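Prephenate dehydrogenase (Corynebacterium glutamicum ATCC 13032, PDB 3KTD) probably catalyses the NAD(P)+-dependent oxidative decarboxylation of prephenate, a step in tyrosine biosynthesis. Local coordinates at residues D99-V111 and V187-H199. Residues are numbered along the deposited sequence; the frame is centred on the assembly and turned at random.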
loop_
_atom_site.group_PDB
_atom_site.type_symbol
_atom_site.label_atom_id
_atom_site.label_comp_id
_atom_site.label_asym_id
_atom_site.label_seq_id
_atom_site.Cartn_x
_atom_site.Cartn_y
_atom_site.Cartn_z
ATOM N N ASP A 99 14.349 -16.782 -18.504
ATOM C CA ASP A 99 12.948 -16.357 -18.445
ATOM C C ASP A 99 12.815 -15.143 -17.529
ATOM O O ASP A 99 13.792 -14.711 -16.938
ATOM C CB ASP A 99 12.055 -17.485 -17.934
ATOM C CG ASP A 99 12.125 -17.654 -16.427
ATOM O OD1 ASP A 99 13.208 -17.992 -15.913
ATOM O OD2 ASP A 99 11.087 -17.459 -15.760
ATOM N N VAL A 100 11.606 -14.610 -17.392
ATOM C CA VAL A 100 11.380 -13.416 -16.566
ATOM C C VAL A 100 10.222 -13.552 -15.557
ATOM O O VAL A 100 9.811 -12.574 -14.935
ATOM C CB VAL A 100 11.096 -12.228 -17.464
ATOM C CG1 VAL A 100 12.253 -12.030 -18.442
ATOM C CG2 VAL A 100 9.778 -12.443 -18.189
ATOM N N VAL A 101 9.745 -14.775 -15.355
ATOM C CA VAL A 101 8.517 -15.007 -14.604
ATOM C C VAL A 101 8.647 -14.869 -13.086
ATOM O O VAL A 101 9.628 -15.275 -12.480
ATOM C CB VAL A 101 7.929 -16.382 -14.980
ATOM C CG1 VAL A 101 6.692 -16.703 -14.165
ATOM C CG2 VAL A 101 7.607 -16.409 -16.481
ATOM N N SER A 102 7.607 -14.285 -12.505
ATOM C CA SER A 102 7.433 -14.057 -11.062
ATOM C C SER A 102 7.679 -15.263 -10.162
ATOM O O SER A 102 8.097 -15.087 -9.026
ATOM C CB SER A 102 6.008 -13.518 -10.820
ATOM O OG SER A 102 5.056 -14.095 -11.724
ATOM N N VAL A 103 7.393 -16.468 -10.657
ATOM C CA VAL A 103 7.619 -17.718 -9.919
ATOM C C VAL A 103 8.705 -18.497 -10.652
ATOM O O VAL A 103 8.755 -18.476 -11.876
ATOM C CB VAL A 103 6.335 -18.568 -9.831
ATOM C CG1 VAL A 103 6.564 -19.811 -8.990
ATOM C CG2 VAL A 103 5.214 -17.753 -9.237
ATOM N N LYS A 104 9.566 -19.185 -9.904
ATOM C CA LYS A 104 10.760 -19.826 -10.475
ATOM C C LYS A 104 10.775 -21.353 -10.399
ATOM O O LYS A 104 11.257 -22.009 -11.326
ATOM C CB LYS A 104 12.005 -19.256 -9.795
ATOM C CG LYS A 104 12.395 -17.888 -10.309
ATOM C CD LYS A 104 13.223 -18.013 -11.566
ATOM C CE LYS A 104 12.781 -17.055 -12.624
ATOM N NZ LYS A 104 11.441 -17.410 -13.145
ATOM N N THR A 105 10.271 -21.929 -9.313
ATOM C CA THR A 105 10.270 -23.382 -9.191
ATOM C C THR A 105 9.460 -24.020 -10.315
ATOM O O THR A 105 9.891 -25.013 -10.909
ATOM C CB THR A 105 9.716 -23.865 -7.839
ATOM O OG1 THR A 105 10.565 -23.406 -6.783
ATOM C CG2 THR A 105 9.643 -25.395 -7.787
ATOM N N ALA A 106 8.298 -23.446 -10.617
ATOM C CA ALA A 106 7.430 -24.010 -11.648
ATOM C C ALA A 106 8.131 -24.054 -13.015
ATOM O O ALA A 106 7.942 -25.006 -13.788
ATOM C CB ALA A 106 6.127 -23.234 -11.729
ATOM N N VAL A 107 8.947 -23.040 -13.295
ATOM C CA VAL A 107 9.663 -22.953 -14.569
ATOM C C VAL A 107 10.820 -23.937 -14.606
ATOM O O VAL A 107 10.960 -24.698 -15.562
ATOM C CB VAL A 107 10.193 -21.527 -14.827
ATOM C CG1 VAL A 107 11.013 -21.472 -16.093
ATOM C CG2 VAL A 107 9.040 -20.584 -14.922
ATOM N N TYR A 108 11.645 -23.924 -13.566
ATOM C CA TYR A 108 12.798 -24.813 -13.511
ATOM C C TYR A 108 12.349 -26.276 -13.686
ATOM O O TYR A 108 12.945 -27.022 -14.472
ATOM C CB TYR A 108 13.571 -24.587 -12.208
ATOM C CG TYR A 108 14.940 -25.228 -12.126
ATOM C CD1 TYR A 108 15.797 -25.256 -13.233
ATOM C CD2 TYR A 108 15.404 -25.756 -10.922
ATOM C CE1 TYR A 108 17.060 -25.835 -13.149
ATOM C CE2 TYR A 108 16.667 -26.332 -10.825
ATOM C CZ TYR A 108 17.494 -26.368 -11.942
ATOM O OH TYR A 108 18.749 -26.936 -11.855
ATOM N N ASP A 109 11.282 -26.659 -12.984
ATOM C CA ASP A 109 10.672 -27.978 -13.134
ATOM C C ASP A 109 10.324 -28.269 -14.594
ATOM O O ASP A 109 10.640 -29.342 -15.120
ATOM C CB ASP A 109 9.385 -28.076 -12.304
ATOM C CG ASP A 109 9.641 -28.241 -10.825
ATOM O OD1 ASP A 109 10.783 -28.515 -10.411
ATOM O OD2 ASP A 109 8.673 -28.110 -10.063
ATOM N N ALA A 110 9.666 -27.315 -15.241
ATOM C CA ALA A 110 9.264 -27.484 -16.629
ATOM C C ALA A 110 10.494 -27.666 -17.511
ATOM O O ALA A 110 10.465 -28.444 -18.462
ATOM C CB ALA A 110 8.436 -26.294 -17.095
ATOM N N VAL A 111 11.570 -26.956 -17.180
ATOM C CA VAL A 111 12.821 -27.065 -17.921
ATOM C C VAL A 111 13.509 -28.417 -17.679
ATOM O O VAL A 111 14.047 -29.021 -18.602
ATOM C CB VAL A 111 13.774 -25.914 -17.562
ATOM C CG1 VAL A 111 15.179 -26.222 -18.028
ATOM C CG2 VAL A 111 13.261 -24.595 -18.158
ATOM N N VAL A 187 15.887 -21.383 -6.553
ATOM C CA VAL A 187 14.432 -21.324 -6.769
ATOM C C VAL A 187 13.568 -21.350 -5.497
ATOM O O VAL A 187 12.539 -20.694 -5.449
ATOM C CB VAL A 187 13.949 -22.439 -7.720
ATOM C CG1 VAL A 187 14.578 -22.262 -9.087
ATOM C CG2 VAL A 187 14.239 -23.812 -7.130
ATOM N N GLY A 188 13.986 -22.103 -4.485
ATOM C CA GLY A 188 13.217 -22.239 -3.248
ATOM C C GLY A 188 13.213 -20.985 -2.394
ATOM O O GLY A 188 12.147 -20.513 -1.986
ATOM N N PRO A 189 14.409 -20.452 -2.089
ATOM C CA PRO A 189 14.546 -19.203 -1.355
ATOM C C PRO A 189 13.839 -18.041 -2.044
ATOM O O PRO A 189 13.269 -17.181 -1.370
ATOM C CB PRO A 189 16.057 -18.984 -1.340
ATOM C CG PRO A 189 16.607 -20.361 -1.356
ATOM C CD PRO A 189 15.716 -21.103 -2.291
ATOM N N HIS A 190 13.867 -18.022 -3.372
ATOM C CA HIS A 190 13.188 -16.977 -4.142
ATOM C C HIS A 190 11.667 -17.042 -4.036
ATOM O O HIS A 190 11.013 -16.032 -3.781
ATOM C CB HIS A 190 13.564 -17.067 -5.619
ATOM C CG HIS A 190 12.751 -16.174 -6.496
ATOM N ND1 HIS A 190 11.513 -16.541 -6.985
ATOM C CD2 HIS A 190 12.991 -14.927 -6.970
ATOM C CE1 HIS A 190 11.032 -15.560 -7.730
ATOM N NE2 HIS A 190 11.908 -14.570 -7.738
ATOM N N ASP A 191 11.103 -18.216 -4.284
ATOM C CA ASP A 191 9.651 -18.379 -4.231
ATOM C C ASP A 191 9.150 -18.125 -2.803
ATOM O O ASP A 191 8.061 -17.590 -2.612
ATOM C CB ASP A 191 9.226 -19.769 -4.715
ATOM C CG ASP A 191 9.444 -19.979 -6.215
ATOM O OD1 ASP A 191 9.776 -19.015 -6.946
ATOM O OD2 ASP A 191 9.271 -21.135 -6.661
ATOM N N ALA A 192 9.955 -18.513 -1.817
ATOM C CA ALA A 192 9.666 -18.250 -0.417
ATOM C C ALA A 192 9.582 -16.741 -0.201
ATOM O O ALA A 192 8.693 -16.254 0.499
ATOM C CB ALA A 192 10.745 -18.840 0.469
ATOM N N ALA A 193 10.503 -16.002 -0.813
ATOM C CA ALA A 193 10.510 -14.550 -0.687
ATOM C C ALA A 193 9.330 -13.919 -1.421
ATOM O O ALA A 193 8.598 -13.122 -0.840
ATOM C CB ALA A 193 11.815 -13.980 -1.207
ATOM N N ALA A 194 9.142 -14.281 -2.686
ATOM C CA ALA A 194 8.073 -13.698 -3.497
ATOM C C ALA A 194 6.706 -14.003 -2.913
ATOM O O ALA A 194 5.785 -13.214 -3.072
ATOM C CB ALA A 194 8.141 -14.207 -4.916
ATOM N N ALA A 195 6.567 -15.153 -2.257
ATOM C CA ALA A 195 5.301 -15.516 -1.629
ATOM C C ALA A 195 4.971 -14.480 -0.564
ATOM O O ALA A 195 3.829 -14.010 -0.459
ATOM C CB ALA A 195 5.372 -16.904 -1.008
ATOM N N ARG A 196 5.993 -14.122 0.209
ATOM C CA ARG A 196 5.842 -13.173 1.296
ATOM C C ARG A 196 5.679 -11.740 0.807
ATOM O O ARG A 196 4.701 -11.084 1.154
ATOM C CB ARG A 196 7.050 -13.247 2.225
ATOM C CG ARG A 196 7.211 -14.589 2.950
ATOM C CD ARG A 196 8.552 -14.662 3.687
ATOM N NE ARG A 196 8.666 -15.874 4.490
ATOM C CZ ARG A 196 8.136 -16.048 5.699
ATOM N NH1 ARG A 196 7.431 -15.089 6.288
ATOM N NH2 ARG A 196 8.306 -17.203 6.322
ATOM N N VAL A 197 6.611 -11.268 -0.020
ATOM C CA VAL A 197 6.665 -9.842 -0.353
ATOM C C VAL A 197 5.868 -9.392 -1.574
ATOM O O VAL A 197 5.757 -8.188 -1.834
ATOM C CB VAL A 197 8.126 -9.366 -0.512
ATOM C CG1 VAL A 197 8.910 -9.641 0.758
ATOM C CG2 VAL A 197 8.776 -10.026 -1.701
ATOM N N SER A 198 5.297 -10.336 -2.307
ATOM C CA SER A 198 4.568 -9.996 -3.526
ATOM C C SER A 198 3.229 -10.719 -3.667
ATOM O O SER A 198 2.205 -10.099 -3.949
ATOM C CB SER A 198 5.447 -10.291 -4.740
ATOM O OG SER A 198 4.695 -10.195 -5.934
ATOM N N HIS A 199 3.236 -12.033 -3.481
ATOM C CA HIS A 199 2.027 -12.824 -3.651
ATOM C C HIS A 199 1.045 -12.597 -2.496
ATOM O O HIS A 199 -0.110 -12.288 -2.743
ATOM C CB HIS A 199 2.358 -14.310 -3.877
ATOM C CG HIS A 199 3.305 -14.545 -5.023
ATOM N ND1 HIS A 199 4.136 -15.642 -5.100
ATOM C CD2 HIS A 199 3.586 -13.788 -6.112
ATOM C CE1 HIS A 199 4.858 -15.569 -6.203
ATOM N NE2 HIS A 199 4.543 -14.452 -6.834
#
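D191, on the first turns of the long helix 187-214, takes hydrogen bonds from K104 and T105 at the passage from loop to helix, a buried junction where helix 187-214 meets the loop after strand 97-99 and the start of helix 105-113 in the Rossmann-type nucleotide-binding domain. The carboxylate grips two successive backbone amides, one with each oxygen and both through syn lone pairs: K104 N to D191 OD1 at 3.0 Å, T105 N to D191 OD2 at 2.9 Å. The T105 hydroxyl, its OG1 set beside the backbone N (chi1 -63°), adds a third bond, reaching D191 OD2 from above the carboxylate plane. H190 ND1 donates to D191 OD1 at 3.0 Å from the anti side, with the oxygen almost in the imidazole plane, while H190 NE2 pairs with H124. K104 CG lies over one face of the H190 ring, a CH-pi contact 3.9 Å from the ring centroid; beyond it the chain bends away and NZ forms a salt bridge with D99. V187 CG1 packs against Y108 CB. Four donors thus share the two oxygens of D191, which should hold the carboxylate's rotation fixed, and the amides at the helix start probably stabilise its negative charge.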